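Local coordinates for 3-oxoacyl-[acyl-carrier-protein] synthase 2 (Rickettsia rickettsii, PDB 4JGA) that probably catalyses the condensation of malonyl-ACP with a growing acyl chain in bacterial fatty acid synthesis, as a beta-ketoacyl-ACP synthase of the thiolase fold, at residues A[276-281]-A[430-434]; A[305-310]-A[427-431]; A[351-355]-A[400-404]; A[357-361]-A[372-376]. Where two conformers were deposited one is given. Residues are numbered along the deposited sequence.

Contact 1 (A[276-281]-A[430-434]); sequences VYGEVI and VIKSI
Three backbone hydrogen bonds fix two antiparallel strands: Glu279 N to Lys432 O (2.8 Å), Lys432 N to Glu279 O (2.8 Å) and Ile281 N to Val430 O (2.9 Å). Glu279–Lys432 is a hydrogen-bonded pair (CA–CA 5.2 Å) and Val280–Ile431 a non-hydrogen-bonded one (CA–CA 4.5 Å); the short axes run 4.6 Å apart at 146°. Where the ladder ends, a water accepts from Ile434 N (2.9 Å) and donates to Tyr277 O (2.9 Å). Glu279, t at chi1 and chi2, lies along Lys432 (chi1 92°, between wells; outer chi angles t), OE1 to CE 3.3 Å, but OE1–NZ at 4.1 Å exceeds a salt bridge; Glu279 pairs instead with Arg17. Apolar contacts flank the ladder: Ile281 CG1–Val430 CG1 (3.7 Å) and Val276 CG1–Ile434 CG1 (3.8 Å). Val280 and Ile431 share the face covered by Phe373 of helix 368-382. First and last strands of the C-terminal thiolase-fold half thus join; main-chain bonding sets their register, and the Glu279–Lys432 charges add at most longer-range attraction.

Contact 2 (A[305-310]-A[427-431]); sequences AMRDAM and ASLVI
Ser428, Ala309 and Val430 bury the most area where helix 305-310 lies on strand 427-431. The strand is extended, with phi near -125° and psi near 135°, and the helix regular, Ala309 N bonding to Ala305 O at 3.0 Å. Their short axes approach to 7.2 Å and run 33° apart in the same general direction (signed crossing angle -33°), with Met306 CA nearest Ser428 CA at 5.5 Å. Ser428 faces the helix in rotamer m, its CB 3.5 Å from Ala305 O and its OG 3.6 Å from Ala305 CB. No hydrogen bond crosses the interface; Ser428 OG is bonded to Asn418 OD1 on the adjoining strand. One turn after Ala305, Ala309 also directs its CB toward the strand, 3.7 Å from Ser428 O and 3.9 Å from Val430 CG2. Val430, rotamer t, meets Met310 more loosely, CG2 to Met310 CG being 4.3 Å. Alanines spaced i and i+4 leave the helix face smooth enough for this close approach, which is the alpha-on-beta layering of the thiolase fold. Helix 300-312 lies in the connection between the parallel strands 278-287 and 322-324, packs Met306 against Leu416 and helix 331-345, and covers the sheet face opposite the one where Leu429 and Ile431 meet Phe373 of helix 368-382.

Contact 3 (A[351-355]-A[400-404]); sequences KVLMS and IDLVA
Val352, with phi/psi of -61°/144°, leads into the short strand 353-355, along which the irregular loop segment 400-404 lies at the edge of the thiolase-fold sheet in the C-terminal half. Its O accepts from a water at 2.6 Å, and that water accepts from Asp401 N at 2.9 Å. Its CG1 lies 4.3 Å from Ile400 CG2. At Leu353 the off-rotamer chi1 of -94° brings CG to 3.9 Å from Val403 CG2. Met354 supplies the direct hydrogen bond, N to Asp401 O at 3.1 Å and 160°; beyond it Leu402 CA approaches Met354 O to 2.9 Å. The Met354 side chain (t, t, p) ends with CE 3.7 Å from Leu402 CD2 and 4.1 Å from Ile400 CD1. Ser355 CB touches Val403 CG2 at 4.0 Å, its OG being held by Tyr322 and Pro386. The touching parts run 46° apart, so the pairing does not develop into a ladder. Segment 400-404 turns away through an Asx turn, Val403 N to Asp401 OD1 2.8 Å, with Val403 at 54°/47°; Asp401 OD2 pairs with Lys408. Leu353 and Ser355 bond through their backbones to strand 322-324, whereas Met354 N points to the other edge. One direct bond, one water bridge and apolar packing thus cover the outer edge of strand 353-355, the sheet's last strand at this end.

Contact 4 (A[357-361]-A[372-376]); sequences TKSSI and EFIFS. With K (potassium ion), chain C.
This is a buried polar and aromatic contact between two helices of the C-terminal thiolase-fold half, beside the bound potassium ion and about 8 Å, centre to centre, from the middle of the chain. Segment 357-361 opens the Thr-Lys-Ser-x-x-Gly-His sequence (357-363) familiar from beta-ketoacyl synthases; helix 368-382 carries its partner. The backbones stay apart, Thr357 CA to Glu372 CA at 7.4 Å being the nearest CA pair, so side chains span the gap. In the short helix, Ser360 N bonds to Thr357 O at 3.0 Å; in the longer one, Ser376 N bonds to Glu372 O at 2.9 Å. Glu372 and Phe375, three residues apart and both in chi1 m, direct CA-to-CB toward segment 357-361. Lys358 reaches across with chi angles m, t, t, p, and its NZ forms a salt bridge with Glu372 OE2 at 2.8 Å while also bonding His326 O. A water donates to that OE2 (2.8 Å) and lies 2.6 Å from Thr357 OG1. Ile361 CD1, 4.0 Å from Phe375 CE2, and Thr357 OG1, 3.4 Å from Phe375 CD2, both lie at the ring edge. The carboxylate thus serves lysine, water and metal together: OE2 takes the first two, while Asn324, Ala325, Ser417 and Asn418 join OE1 round the metal. Glu372 OE1 lies 2.6 Å from the ion K.

Contacts 1 and 2 share strand 425-432, their centres 13 Å apart; strand 278-287 borders it within the sheet, whereas helix 300-312 lies over one face. Contact 4 brings helix 368-382 to the other face, where Phe373 CE2 is 3.3 Å from Ile431 CD1. Contact 3 lies at the sheet's far edge, 21 Å from contact 1 between centres, and its strand 353-355 runs on toward the short helix of contact 4, 14 Å away between centres. Along the chain, contact 4 is nested inside the loop closed by contact 3, itself inside those of contacts 1 and 2. Strand 425-432 thus lies between helices, and Glu372 binds potassium with residues of strand 414-421 and the end of strand 322-324.

Contact 1 (A[276-281]-A[430-434])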
loop_
_atom_site.group_PDB
_atom_site.type_symbol
_atom_site.label_atom_id
_atom_site.label_comp_id
_atom_site.label_asym_id
_atom_site.label_seq_id
_atom_site.Cartn_x
_atom_site.Cartn_y
_atom_site.Cartn_z
ATOM N N VAL A 276 21.944 -8.126 -16.768
ATOM C CA VAL A 276 21.976 -7.872 -15.337
ATOM C C VAL A 276 22.601 -6.501 -15.086
ATOM O O VAL A 276 23.743 -6.274 -15.443
ATOM C CB VAL A 276 22.774 -8.953 -14.609
ATOM C CG1 VAL A 276 22.906 -8.612 -13.139
ATOM C CG2 VAL A 276 22.112 -10.318 -14.785
ATOM N N TYR A 277 21.823 -5.587 -14.519
ATOM C CA TYR A 277 22.270 -4.213 -14.261
ATOM C C TYR A 277 23.032 -4.065 -12.948
ATOM O O TYR A 277 23.849 -3.151 -12.819
ATOM C CB TYR A 277 21.078 -3.279 -14.195
ATOM C CG TYR A 277 20.380 -3.046 -15.507
ATOM C CD1 TYR A 277 20.811 -2.041 -16.372
ATOM C CD2 TYR A 277 19.258 -3.782 -15.863
ATOM C CE1 TYR A 277 20.168 -1.810 -17.577
ATOM C CE2 TYR A 277 18.629 -3.561 -17.079
ATOM C CZ TYR A 277 19.096 -2.564 -17.923
ATOM O OH TYR A 277 18.467 -2.316 -19.096
ATOM N N GLY A 278 22.773 -4.954 -11.988
ATOM C CA GLY A 278 23.269 -4.799 -10.653
ATOM C C GLY A 278 22.600 -5.745 -9.692
ATOM O O GLY A 278 21.600 -6.391 -10.022
ATOM N N GLU A 279 23.127 -5.815 -8.479
ATOM C CA GLU A 279 22.553 -6.664 -7.451
ATOM C C GLU A 279 22.023 -5.779 -6.298
ATOM O O GLU A 279 22.699 -4.856 -5.838
ATOM C CB GLU A 279 23.578 -7.674 -6.956
ATOM C CG GLU A 279 23.011 -8.679 -5.944
ATOM C CD GLU A 279 24.057 -9.621 -5.382
ATOM O OE1 GLU A 279 25.218 -9.571 -5.866
ATOM O OE2 GLU A 279 23.688 -10.433 -4.494
ATOM N N VAL A 280 20.804 -6.059 -5.868
ATOM C CA VAL A 280 20.218 -5.358 -4.731
ATOM C C VAL A 280 20.667 -6.116 -3.499
ATOM O O VAL A 280 20.317 -7.266 -3.320
ATOM C CB VAL A 280 18.676 -5.340 -4.786
ATOM C CG1 VAL A 280 18.110 -4.428 -3.712
ATOM C CG2 VAL A 280 18.209 -4.869 -6.143
ATOM N N ILE A 281 21.488 -5.481 -2.681
ATOM C CA ILE A 281 22.125 -6.172 -1.581
ATOM C C ILE A 281 21.723 -5.663 -0.206
ATOM O O ILE A 281 21.976 -6.333 0.779
ATOM C CB ILE A 281 23.682 -6.150 -1.686
ATOM C CG1 ILE A 281 24.248 -4.735 -1.832
ATOM C CG2 ILE A 281 24.161 -7.031 -2.814
ATOM C CD1 ILE A 281 25.753 -4.698 -1.595
ATOM N N VAL A 430 20.619 -0.318 -1.149
ATOM C CA VAL A 430 21.990 -0.437 -1.619
ATOM C C VAL A 430 22.054 -1.408 -2.812
ATOM O O VAL A 430 21.560 -2.546 -2.760
ATOM C CB VAL A 430 22.961 -0.924 -0.526
ATOM C CG1 VAL A 430 24.367 -1.143 -1.097
ATOM C CG2 VAL A 430 22.998 0.059 0.616
ATOM N N ILE A 431 22.730 -0.952 -3.862
ATOM C CA ILE A 431 22.911 -1.710 -5.071
ATOM C C ILE A 431 24.394 -1.827 -5.324
ATOM O O ILE A 431 25.149 -0.885 -5.080
ATOM C CB ILE A 431 22.348 -0.951 -6.275
ATOM C CG1 ILE A 431 20.859 -0.751 -6.113
ATOM C CG2 ILE A 431 22.578 -1.743 -7.555
ATOM C CD1 ILE A 431 20.339 0.238 -7.177
ATOM N N LYS A 432 24.810 -2.957 -5.863
ATOM C CA LYS A 432 26.182 -3.089 -6.253
ATOM C C LYS A 432 26.308 -3.583 -7.680
ATOM O O LYS A 432 25.468 -4.280 -8.188
ATOM C CB LYS A 432 26.953 -3.955 -5.245
ATOM C CG LYS A 432 26.984 -5.410 -5.574
ATOM C CD LYS A 432 27.904 -6.182 -4.675
ATOM C CE LYS A 432 27.784 -7.653 -5.013
ATOM N NZ LYS A 432 28.868 -8.496 -4.449
ATOM N N SER A 433 27.394 -3.210 -8.313
ATOM C CA SER A 433 27.753 -3.762 -9.592
ATOM C C SER A 433 27.931 -5.265 -9.465
ATOM O O SER A 433 28.509 -5.761 -8.490
ATOM C CB SER A 433 29.063 -3.148 -10.081
ATOM O OG SER A 433 29.657 -4.010 -10.993
ATOM N N ILE A 434 27.431 -5.984 -10.455
ATOM C CA ILE A 434 27.485 -7.435 -10.457
ATOM C C ILE A 434 28.907 -7.951 -10.707
ATOM O O ILE A 434 29.225 -9.088 -10.354
ATOM C CB ILE A 434 26.469 -7.997 -11.467
ATOM C CG1 ILE A 434 26.029 -9.410 -11.068
ATOM C CG2 ILE A 434 27.014 -7.920 -12.886
ATOM C CD1 ILE A 434 25.355 -9.533 -9.703
HETATM O O HOH W 1 26.517 -4.349 -12.733
#

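Contact 2 (A[305-310]-A[427-431])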
loop_
_atom_site.group_PDB
_atom_site.type_symbol
_atom_site.label_atom_id
_atom_site.label_comp_id
_atom_site.label_asym_id
_atom_site.label_seq_id
_atom_site.Cartn_x
_atom_site.Cartn_y
_atom_site.Cartn_z
ATOM N N ALA A 305 18.064 4.103 8.642
ATOM C CA ALA A 305 17.759 3.426 7.386
ATOM C C ALA A 305 19.024 3.197 6.553
ATOM O O ALA A 305 19.233 2.110 6.023
ATOM C CB ALA A 305 16.747 4.204 6.589
ATOM N N MET A 306 19.851 4.235 6.442
ATOM C CA MET A 306 21.119 4.120 5.731
ATOM C C MET A 306 22.019 3.086 6.397
ATOM O O MET A 306 22.555 2.188 5.747
ATOM C CB MET A 306 21.841 5.474 5.657
ATOM C CG MET A 306 21.113 6.478 4.766
ATOM S SD MET A 306 22.036 8.014 4.575
ATOM C CE MET A 306 21.826 8.745 6.207
ATOM N N ARG A 307 22.158 3.218 7.703
ATOM C CA ARG A 307 23.026 2.343 8.450
ATOM C C ARG A 307 22.593 0.888 8.313
ATOM O O ARG A 307 23.420 0.008 8.067
ATOM C CB ARG A 307 23.036 2.741 9.923
ATOM C CG ARG A 307 24.020 1.951 10.773
ATOM C CD ARG A 307 23.628 1.996 12.244
ATOM N NE ARG A 307 22.237 1.528 12.381
ATOM C CZ ARG A 307 21.494 1.698 13.472
ATOM N NH1 ARG A 307 21.990 2.306 14.536
ATOM N NH2 ARG A 307 20.250 1.239 13.490
ATOM N N ASP A 308 21.306 0.643 8.491
ATOM C CA ASP A 308 20.770 -0.714 8.382
ATOM C C ASP A 308 20.882 -1.291 6.962
ATOM O O ASP A 308 21.063 -2.473 6.792
ATOM C CB ASP A 308 19.301 -0.732 8.784
ATOM C CG ASP A 308 19.091 -0.416 10.275
ATOM O OD1 ASP A 308 20.075 -0.242 11.043
ATOM O OD2 ASP A 308 17.901 -0.338 10.623
ATOM N N ALA A 309 20.756 -0.440 5.960
ATOM C CA ALA A 309 20.813 -0.909 4.583
ATOM C C ALA A 309 22.197 -1.481 4.303
ATOM O O ALA A 309 22.332 -2.535 3.699
ATOM C CB ALA A 309 20.472 0.211 3.623
ATOM N N MET A 310 23.209 -0.831 4.867
ATOM C CA MET A 310 24.605 -1.267 4.729
ATOM C C MET A 310 24.926 -2.481 5.568
ATOM O O MET A 310 25.617 -3.383 5.102
ATOM C CB MET A 310 25.545 -0.110 5.040
ATOM C CG MET A 310 25.532 0.941 3.950
ATOM S SD MET A 310 26.748 2.227 4.226
ATOM C CE MET A 310 26.132 3.054 5.662
ATOM N N ALA A 427 13.169 4.777 3.787
ATOM C CA ALA A 427 13.685 3.604 3.119
ATOM C C ALA A 427 15.018 3.929 2.429
ATOM O O ALA A 427 15.149 4.988 1.781
ATOM C CB ALA A 427 12.667 3.081 2.127
ATOM N N SER A 428 15.986 3.031 2.587
ATOM C CA SER A 428 17.282 3.117 1.895
ATOM C C SER A 428 17.581 1.793 1.210
ATOM O O SER A 428 17.323 0.705 1.777
ATOM C CB SER A 428 18.412 3.449 2.865
ATOM O OG SER A 428 18.247 4.763 3.360
ATOM N N LEU A 429 18.106 1.894 -0.002
ATOM C CA LEU A 429 18.455 0.745 -0.798
ATOM C C LEU A 429 19.938 0.821 -1.205
ATOM O O LEU A 429 20.434 1.898 -1.542
ATOM C CB LEU A 429 17.573 0.698 -2.039
ATOM C CG LEU A 429 16.099 0.351 -1.765
ATOM C CD1 LEU A 429 15.215 0.720 -2.976
ATOM C CD2 LEU A 429 15.958 -1.113 -1.370
ATOM N N VAL A 430 20.619 -0.318 -1.149
ATOM C CA VAL A 430 21.990 -0.437 -1.619
ATOM C C VAL A 430 22.054 -1.408 -2.812
ATOM O O VAL A 430 21.560 -2.546 -2.760
ATOM C CB VAL A 430 22.961 -0.924 -0.526
ATOM C CG1 VAL A 430 24.367 -1.143 -1.097
ATOM C CG2 VAL A 430 22.998 0.059 0.616
ATOM N N ILE A 431 22.730 -0.952 -3.862
ATOM C CA ILE A 431 22.911 -1.710 -5.071
ATOM C C ILE A 431 24.394 -1.827 -5.324
ATOM O O ILE A 431 25.149 -0.885 -5.080
ATOM C CB ILE A 431 22.348 -0.951 -6.275
ATOM C CG1 ILE A 431 20.859 -0.751 -6.113
ATOM C CG2 ILE A 431 22.578 -1.743 -7.555
ATOM C CD1 ILE A 431 20.339 0.238 -7.177
#

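Contact 3 (A[351-355]-A[400-404])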
loop_
_atom_site.group_PDB
_atom_site.type_symbol
_atom_site.label_atom_id
_atom_site.label_comp_id
_atom_site.label_asym_id
_atom_site.label_seq_id
_atom_site.Cartn_x
_atom_site.Cartn_y
_atom_site.Cartn_z
ATOM N N LYS A 351 35.517 11.131 0.314
ATOM C CA LYS A 351 35.407 11.378 -1.130
ATOM C C LYS A 351 34.078 10.934 -1.731
ATOM O O LYS A 351 33.903 10.971 -2.925
ATOM C CB LYS A 351 36.488 10.608 -1.879
ATOM C CG LYS A 351 37.902 10.917 -1.467
ATOM C CD LYS A 351 38.851 10.477 -2.573
ATOM C CE LYS A 351 40.190 11.136 -2.433
ATOM N NZ LYS A 351 41.188 10.227 -1.816
ATOM N N VAL A 352 33.160 10.473 -0.909
ATOM C CA VAL A 352 31.909 9.967 -1.426
ATOM C C VAL A 352 31.186 11.091 -2.179
ATOM O O VAL A 352 31.252 12.253 -1.779
ATOM C CB VAL A 352 31.020 9.404 -0.302
ATOM C CG1 VAL A 352 30.482 10.517 0.586
ATOM C CG2 VAL A 352 29.878 8.615 -0.904
ATOM N N LEU A 353 30.515 10.722 -3.266
ATOM C CA LEU A 353 29.713 11.640 -4.033
ATOM C C LEU A 353 28.267 11.459 -3.615
ATOM O O LEU A 353 27.823 10.337 -3.357
ATOM C CB LEU A 353 29.843 11.375 -5.539
ATOM C CG LEU A 353 30.881 12.177 -6.352
ATOM C CD1 LEU A 353 32.235 12.276 -5.668
ATOM C CD2 LEU A 353 30.995 11.635 -7.765
ATOM N N MET A 354 27.527 12.561 -3.582
ATOM C CA MET A 354 26.079 12.528 -3.337
ATOM C C MET A 354 25.403 13.562 -4.223
ATOM O O MET A 354 25.900 14.668 -4.332
ATOM C CB MET A 354 25.746 12.795 -1.856
ATOM C CG MET A 354 24.244 12.921 -1.582
ATOM S SD MET A 354 23.711 12.783 0.164
ATOM C CE MET A 354 24.163 14.359 0.820
ATOM N N SER A 355 24.275 13.207 -4.841
ATOM C CA SER A 355 23.506 14.181 -5.618
ATOM C C SER A 355 22.001 13.920 -5.508
ATOM O O SER A 355 21.571 12.840 -5.112
ATOM C CB SER A 355 23.954 14.196 -7.075
ATOM O OG SER A 355 23.496 13.070 -7.789
ATOM N N ILE A 400 31.058 17.509 1.707
ATOM C CA ILE A 400 31.319 16.468 0.722
ATOM C C ILE A 400 30.948 16.994 -0.638
ATOM O O ILE A 400 30.330 18.043 -0.755
ATOM C CB ILE A 400 30.519 15.172 0.981
ATOM C CG1 ILE A 400 29.036 15.472 1.108
ATOM C CG2 ILE A 400 31.034 14.488 2.236
ATOM C CD1 ILE A 400 28.230 14.199 1.099
ATOM N N ASP A 401 31.360 16.253 -1.656
ATOM C CA ASP A 401 31.091 16.585 -3.048
ATOM C C ASP A 401 29.617 16.269 -3.402
ATOM O O ASP A 401 29.213 15.115 -3.427
ATOM C CB ASP A 401 32.048 15.792 -3.932
ATOM C CG ASP A 401 32.036 16.244 -5.372
ATOM O OD1 ASP A 401 31.069 16.893 -5.829
ATOM O OD2 ASP A 401 33.039 15.941 -6.044
ATOM N N LEU A 402 28.834 17.311 -3.665
ATOM C CA LEU A 402 27.414 17.177 -4.004
ATOM C C LEU A 402 27.189 17.250 -5.505
ATOM O O LEU A 402 26.043 17.417 -5.979
ATOM C CB LEU A 402 26.578 18.240 -3.302
ATOM C CG LEU A 402 26.511 18.132 -1.776
ATOM C CD1 LEU A 402 25.733 19.305 -1.176
ATOM C CD2 LEU A 402 25.950 16.783 -1.307
ATOM N N VAL A 403 28.276 17.107 -6.258
ATOM C CA VAL A 403 28.190 17.038 -7.719
ATOM C C VAL A 403 27.419 18.252 -8.225
ATOM O O VAL A 403 26.497 18.127 -9.034
ATOM C CB VAL A 403 27.489 15.735 -8.205
ATOM C CG1 VAL A 403 27.820 15.471 -9.686
ATOM C CG2 VAL A 403 27.919 14.521 -7.403
ATOM N N ALA A 404 27.773 19.428 -7.718
ATOM C CA ALA A 404 27.092 20.650 -8.123
ATOM C C ALA A 404 27.169 20.883 -9.633
ATOM O O ALA A 404 28.235 20.731 -10.226
ATOM C CB ALA A 404 27.683 21.840 -7.401
HETATM O O HOH W 2 33.033 13.984 -1.027
#

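Contact 4 (A[357-361]-A[372-376])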
loop_
_atom_site.group_PDB
_atom_site.type_symbol
_atom_site.label_atom_id
_atom_site.label_comp_id
_atom_site.label_asym_id
_atom_site.label_seq_id
_atom_site.Cartn_x
_atom_site.Cartn_y
_atom_site.Cartn_z
ATOM N N THR A 357 18.753 14.077 -7.879
ATOM C CA THR A 357 18.178 14.223 -9.208
ATOM C C THR A 357 16.816 14.913 -9.177
ATOM O O THR A 357 16.256 15.211 -10.215
ATOM C CB THR A 357 18.057 12.852 -9.891
ATOM O OG1 THR A 357 17.535 11.888 -8.961
ATOM C CG2 THR A 357 19.415 12.416 -10.366
ATOM N N LYS A 358 16.276 15.177 -7.982
ATOM C CA LYS A 358 15.058 15.980 -7.879
ATOM C C LYS A 358 15.360 17.419 -8.316
ATOM O O LYS A 358 14.456 18.173 -8.609
ATOM C CB LYS A 358 14.513 15.981 -6.465
ATOM C CG LYS A 358 14.037 14.622 -5.955
ATOM C CD LYS A 358 13.219 14.782 -4.678
ATOM C CE LYS A 358 12.568 13.499 -4.198
ATOM N NZ LYS A 358 13.570 12.455 -3.918
ATOM N N SER A 359 16.653 17.784 -8.313
ATOM C CA SER A 359 17.119 19.048 -8.883
ATOM C C SER A 359 16.720 19.197 -10.358
ATOM O O SER A 359 16.608 20.326 -10.857
ATOM C CB SER A 359 18.650 19.181 -8.735
ATOM O OG SER A 359 19.351 18.319 -9.602
ATOM N N SER A 360 16.505 18.068 -11.042
ATOM C CA SER A 360 16.120 18.088 -12.450
ATOM C C SER A 360 14.642 17.816 -12.690
ATOM O O SER A 360 14.007 18.517 -13.483
ATOM C CB SER A 360 16.927 17.102 -13.266
ATOM O OG SER A 360 16.209 16.768 -14.428
ATOM N N ILE A 361 14.082 16.809 -12.037
ATOM C CA ILE A 361 12.694 16.394 -12.335
ATOM C C ILE A 361 11.684 16.691 -11.258
ATOM O O ILE A 361 10.499 16.378 -11.413
ATOM C CB ILE A 361 12.604 14.892 -12.685
ATOM C CG1 ILE A 361 13.078 13.986 -11.543
ATOM C CG2 ILE A 361 13.403 14.599 -13.945
ATOM C CD1 ILE A 361 12.813 12.510 -11.782
ATOM N N GLU A 372 14.554 6.987 -8.789
ATOM C CA GLU A 372 15.900 7.256 -8.328
ATOM C C GLU A 372 16.746 5.971 -8.173
ATOM O O GLU A 372 17.974 5.998 -8.357
ATOM C CB GLU A 372 15.829 8.039 -7.029
ATOM C CG GLU A 372 15.448 9.490 -7.287
ATOM C CD GLU A 372 14.777 10.187 -6.105
ATOM O OE1 GLU A 372 14.955 9.706 -4.950
ATOM O OE2 GLU A 372 14.093 11.231 -6.344
ATOM N N PHE A 373 16.089 4.873 -7.837
ATOM C CA PHE A 373 16.706 3.552 -7.850
ATOM C C PHE A 373 17.234 3.203 -9.249
ATOM O O PHE A 373 18.327 2.677 -9.405
ATOM C CB PHE A 373 15.698 2.504 -7.381
ATOM C CG PHE A 373 16.223 1.086 -7.390
ATOM C CD1 PHE A 373 16.097 0.300 -8.510
ATOM C CD2 PHE A 373 16.848 0.553 -6.264
ATOM C CE1 PHE A 373 16.564 -1.007 -8.541
ATOM C CE2 PHE A 373 17.317 -0.750 -6.279
ATOM C CZ PHE A 373 17.176 -1.543 -7.420
ATOM N N ILE A 374 16.427 3.496 -10.267
ATOM C CA ILE A 374 16.846 3.325 -11.652
ATOM C C ILE A 374 18.049 4.208 -12.013
ATOM O O ILE A 374 19.048 3.715 -12.592
ATOM C CB ILE A 374 15.654 3.541 -12.582
ATOM C CG1 ILE A 374 14.660 2.380 -12.396
ATOM C CG2 ILE A 374 16.105 3.632 -14.031
ATOM C CD1 ILE A 374 13.271 2.578 -12.982
ATOM N N PHE A 375 17.991 5.491 -11.657
ATOM C CA PHE A 375 19.145 6.386 -11.883
ATOM C C PHE A 375 20.396 5.831 -11.220
ATOM O O PHE A 375 21.496 5.923 -11.787
ATOM C CB PHE A 375 18.880 7.816 -11.390
ATOM C CG PHE A 375 17.781 8.541 -12.126
ATOM C CD1 PHE A 375 17.408 8.196 -13.406
ATOM C CD2 PHE A 375 17.128 9.608 -11.518
ATOM C CE1 PHE A 375 16.421 8.903 -14.065
ATOM C CE2 PHE A 375 16.111 10.316 -12.170
ATOM C CZ PHE A 375 15.773 9.960 -13.447
ATOM N N SER A 376 20.215 5.238 -10.036
ATOM C CA SER A 376 21.315 4.654 -9.268
ATOM C C SER A 376 21.974 3.476 -10.005
ATOM O O SER A 376 23.215 3.397 -10.102
ATOM C CB SER A 376 20.839 4.246 -7.868
ATOM O OG SER A 376 20.422 5.383 -7.094
HETATM K K K C . 17.093 8.775 -3.716
HETATM O O HOH W 3 14.951 12.374 -8.797
#